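PDB 3ESH: protein similar to metal-dependent hydrolase from Staphylococcus aureus subsp. aureus Mu50, which probably acts as a metal-dependent hydrolase of the metallo-beta-lactamase superfamily. Local coordinates for residues A[21-26]-A[42-47]. Numbering follows the deposited sequence.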
ATOM      1  N   GLY A  21      14.444  16.915  24.993  1.00 35.94           N
ATOM      2  CA  GLY A  21      14.738  16.883  23.576  1.00 35.56           C
ATOM      3  C   GLY A  21      13.970  15.799  22.849  1.00 34.95           C
ATOM      4  O   GLY A  21      13.545  15.981  21.716  1.00 36.98           O
ATOM      5  N   ALA A  22      13.792  14.661  23.509  1.00 33.87           N
ATOM      6  CA  ALA A  22      13.082  13.545  22.899  1.00 33.97           C
ATOM      7  C   ALA A  22      11.576  13.781  22.887  1.00 32.83           C
ATOM      8  O   ALA A  22      10.857  13.300  21.992  1.00 32.31           O
ATOM      9  CB  ALA A  22      13.408  12.248  23.637  1.00 34.90           C
HETATM   10  N   MSE A  23      11.098  14.520  23.883  1.00 31.27           N
HETATM   11  CA  MSE A  23       9.667  14.818  23.971  1.00 32.74           C
HETATM   12  C   MSE A  23       9.248  15.958  23.053  1.00 30.99           C
HETATM   13  O   MSE A  23       8.053  16.187  22.878  1.00 33.02           O
HETATM   14  CB  MSE A  23       9.267  15.166  25.406  1.00 30.19           C
HETATM   15  CG  MSE A  23       9.285  14.015  26.360  1.00 32.59           C
HETATM   16 SE   MSE A  23       7.913  12.681  25.977  1.00 29.57          SE
HETATM   17  CE  MSE A  23       6.396  13.770  26.287  1.00 23.39           C
ATOM     18  N   PHE A  24      10.213  16.672  22.469  1.00 30.66           N
ATOM     19  CA  PHE A  24       9.878  17.798  21.594  1.00 30.11           C
ATOM     20  C   PHE A  24      10.472  17.719  20.196  1.00 31.86           C
ATOM     21  O   PHE A  24      10.312  18.629  19.381  1.00 30.98           O
ATOM     22  CB  PHE A  24      10.271  19.117  22.261  1.00 27.91           C
ATOM     23  CG  PHE A  24       9.349  19.528  23.372  1.00 28.73           C
ATOM     24  CD1 PHE A  24       9.735  19.409  24.699  1.00 25.89           C
ATOM     25  CD2 PHE A  24       8.082  20.027  23.083  1.00 27.17           C
ATOM     26  CE1 PHE A  24       8.873  19.781  25.727  1.00 26.92           C
ATOM     27  CE2 PHE A  24       7.207  20.399  24.098  1.00 28.02           C
ATOM     28  CZ  PHE A  24       7.600  20.279  25.425  1.00 27.46           C
ATOM     29  N   GLY A  25      11.154  16.612  19.934  1.00 31.64           N
ATOM     30  CA  GLY A  25      11.733  16.371  18.638  1.00 34.56           C
ATOM     31  C   GLY A  25      12.508  17.512  18.009  1.00 33.59           C
ATOM     32  O   GLY A  25      13.544  17.927  18.515  1.00 35.86           O
ATOM     33  N   VAL A  26      12.000  18.012  16.889  1.00 34.61           N
ATOM     34  CA  VAL A  26      12.655  19.077  16.143  1.00 35.00           C
ATOM     35  C   VAL A  26      12.657  20.459  16.789  1.00 36.14           C
ATOM     36  O   VAL A  26      13.444  21.313  16.403  1.00 38.39           O
ATOM     37  CB  VAL A  26      12.054  19.212  14.738  1.00 34.39           C
ATOM     38  CG1 VAL A  26      12.085  17.854  14.042  1.00 35.25           C
ATOM     39  CG2 VAL A  26      10.628  19.769  14.812  1.00 30.57           C
ATOM     40  N   ASN A  42      18.159  17.763  31.549  1.00 45.02           N
ATOM     41  CA  ASN A  42      17.347  17.897  30.344  1.00 42.86           C
ATOM     42  C   ASN A  42      16.059  17.090  30.410  1.00 40.75           C
ATOM     43  O   ASN A  42      15.385  16.891  29.395  1.00 39.05           O
ATOM     44  CB  ASN A  42      18.137  17.454  29.108  1.00 42.42           C
ATOM     45  CG  ASN A  42      17.673  18.148  27.837  1.00 44.31           C
ATOM     46  OD1 ASN A  42      17.770  17.599  26.734  1.00 42.55           O
ATOM     47  ND2 ASN A  42      17.178  19.373  27.985  1.00 41.76           N
ATOM     48  N   GLN A  43      15.718  16.625  31.602  1.00 39.37           N
ATOM     49  CA  GLN A  43      14.508  15.839  31.792  1.00 39.06           C
ATOM     50  C   GLN A  43      13.353  16.730  32.197  1.00 39.17           C
ATOM     51  O   GLN A  43      13.540  17.641  33.000  1.00 41.70           O
ATOM     52  CB  GLN A  43      14.705  14.805  32.904  1.00 41.17           C
ATOM     53  CG  GLN A  43      16.022  14.039  32.881  1.00 42.89           C
ATOM     54  CD  GLN A  43      16.163  13.099  34.073  1.00 44.67           C
ATOM     55  OE1 GLN A  43      16.215  13.541  35.222  1.00 45.13           O
ATOM     56  NE2 GLN A  43      16.213  11.798  33.803  1.00 43.32           N
ATOM     57  N   ILE A  44      12.165  16.478  31.647  1.00 37.49           N
ATOM     58  CA  ILE A  44      10.980  17.242  32.028  1.00 36.60           C
ATOM     59  C   ILE A  44      10.094  16.266  32.788  1.00 38.29           C
ATOM     60  O   ILE A  44      10.131  15.065  32.526  1.00 39.74           O
ATOM     61  CB  ILE A  44      10.208  17.817  30.818  1.00 35.75           C
ATOM     62  CG1 ILE A  44       9.543  16.694  30.028  1.00 33.56           C
ATOM     63  CG2 ILE A  44      11.159  18.657  29.957  1.00 32.28           C
ATOM     64  CD1 ILE A  44       8.563  17.173  28.971  1.00 33.66           C
ATOM     65  N   ASN A  45       9.306  16.774  33.730  1.00 40.20           N
ATOM     66  CA  ASN A  45       8.456  15.929  34.546  1.00 41.87           C
ATOM     67  C   ASN A  45       7.132  15.590  33.894  1.00 41.87           C
ATOM     68  O   ASN A  45       6.350  16.481  33.560  1.00 42.57           O
ATOM     69  CB  ASN A  45       8.193  16.585  35.896  1.00 43.33           C
ATOM     70  CG  ASN A  45       7.574  15.629  36.879  1.00 45.29           C
ATOM     71  OD1 ASN A  45       8.179  14.615  37.229  1.00 46.17           O
ATOM     72  ND2 ASN A  45       6.354  15.932  37.326  1.00 47.25           N
ATOM     73  N   LEU A  46       6.874  14.293  33.738  1.00 40.07           N
ATOM     74  CA  LEU A  46       5.646  13.828  33.122  1.00 38.15           C
ATOM     75  C   LEU A  46       4.824  12.890  33.987  1.00 38.75           C
ATOM     76  O   LEU A  46       5.135  11.702  34.105  1.00 41.31           O
ATOM     77  CB  LEU A  46       5.935  13.112  31.800  1.00 37.22           C
ATOM     78  CG  LEU A  46       6.519  13.886  30.617  1.00 34.61           C
ATOM     79  CD1 LEU A  46       6.842  12.890  29.531  1.00 35.19           C
ATOM     80  CD2 LEU A  46       5.539  14.945  30.110  1.00 33.39           C
ATOM     81  N   PRO A  47       3.757  13.410  34.609  1.00 38.03           N
ATOM     82  CA  PRO A  47       2.921  12.550  35.441  1.00 36.01           C
ATOM     83  C   PRO A  47       2.312  11.450  34.554  1.00 34.64           C
ATOM     84  O   PRO A  47       2.128  11.642  33.349  1.00 32.50           O
ATOM     85  CB  PRO A  47       1.828  13.494  35.948  1.00 35.31           C
ATOM     86  CG  PRO A  47       2.500  14.814  35.960  1.00 39.38           C
ATOM     87  CD  PRO A  47       3.330  14.813  34.701  1.00 38.31           C
TER
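Selenomethionine Met23, on the short helix 20-24, lies against Ile44 and Leu46 of strand 43-47. Its chain is bent twice: chi2 (-67°) sets SE and chi3 (-64°) swings CE toward Leu46. The two side chains meet tip to tip: Met23 CE is 3.4 Å from Leu46 CD1, and Met23 SE is 3.7 Å from the same methyl. Leu46 CD2 is a more distant partner, 4.1 Å from Met23 CE. Ile44 crosses the base of the Met23 chain obliquely, its CD1 reaching Met23 CB at 4.2 Å. The same Ile44 methyl also touches Phe24 CE1 at 4.2 Å, so it is shared by two successive residues, Met23 and Phe24. Beyond the contact, the Phe24 ring stacks with His213 and meets Trp32, which also packs on Ile44. Strand 43-47 pairs antiparallel with strand 15-19, whose Met18 touches both Met23 and Leu46. The helix that follows strand 15-19 therefore packs, through Met23, on both strands of the pair. Met23 also lies near, without touching, His110, His185 and Asp206, a possible metal site. The links among Met23, Phe24, Ile44 and Leu46 are all apolar, which implies that shape and burial, rather than directed bonds, hold these side chains together.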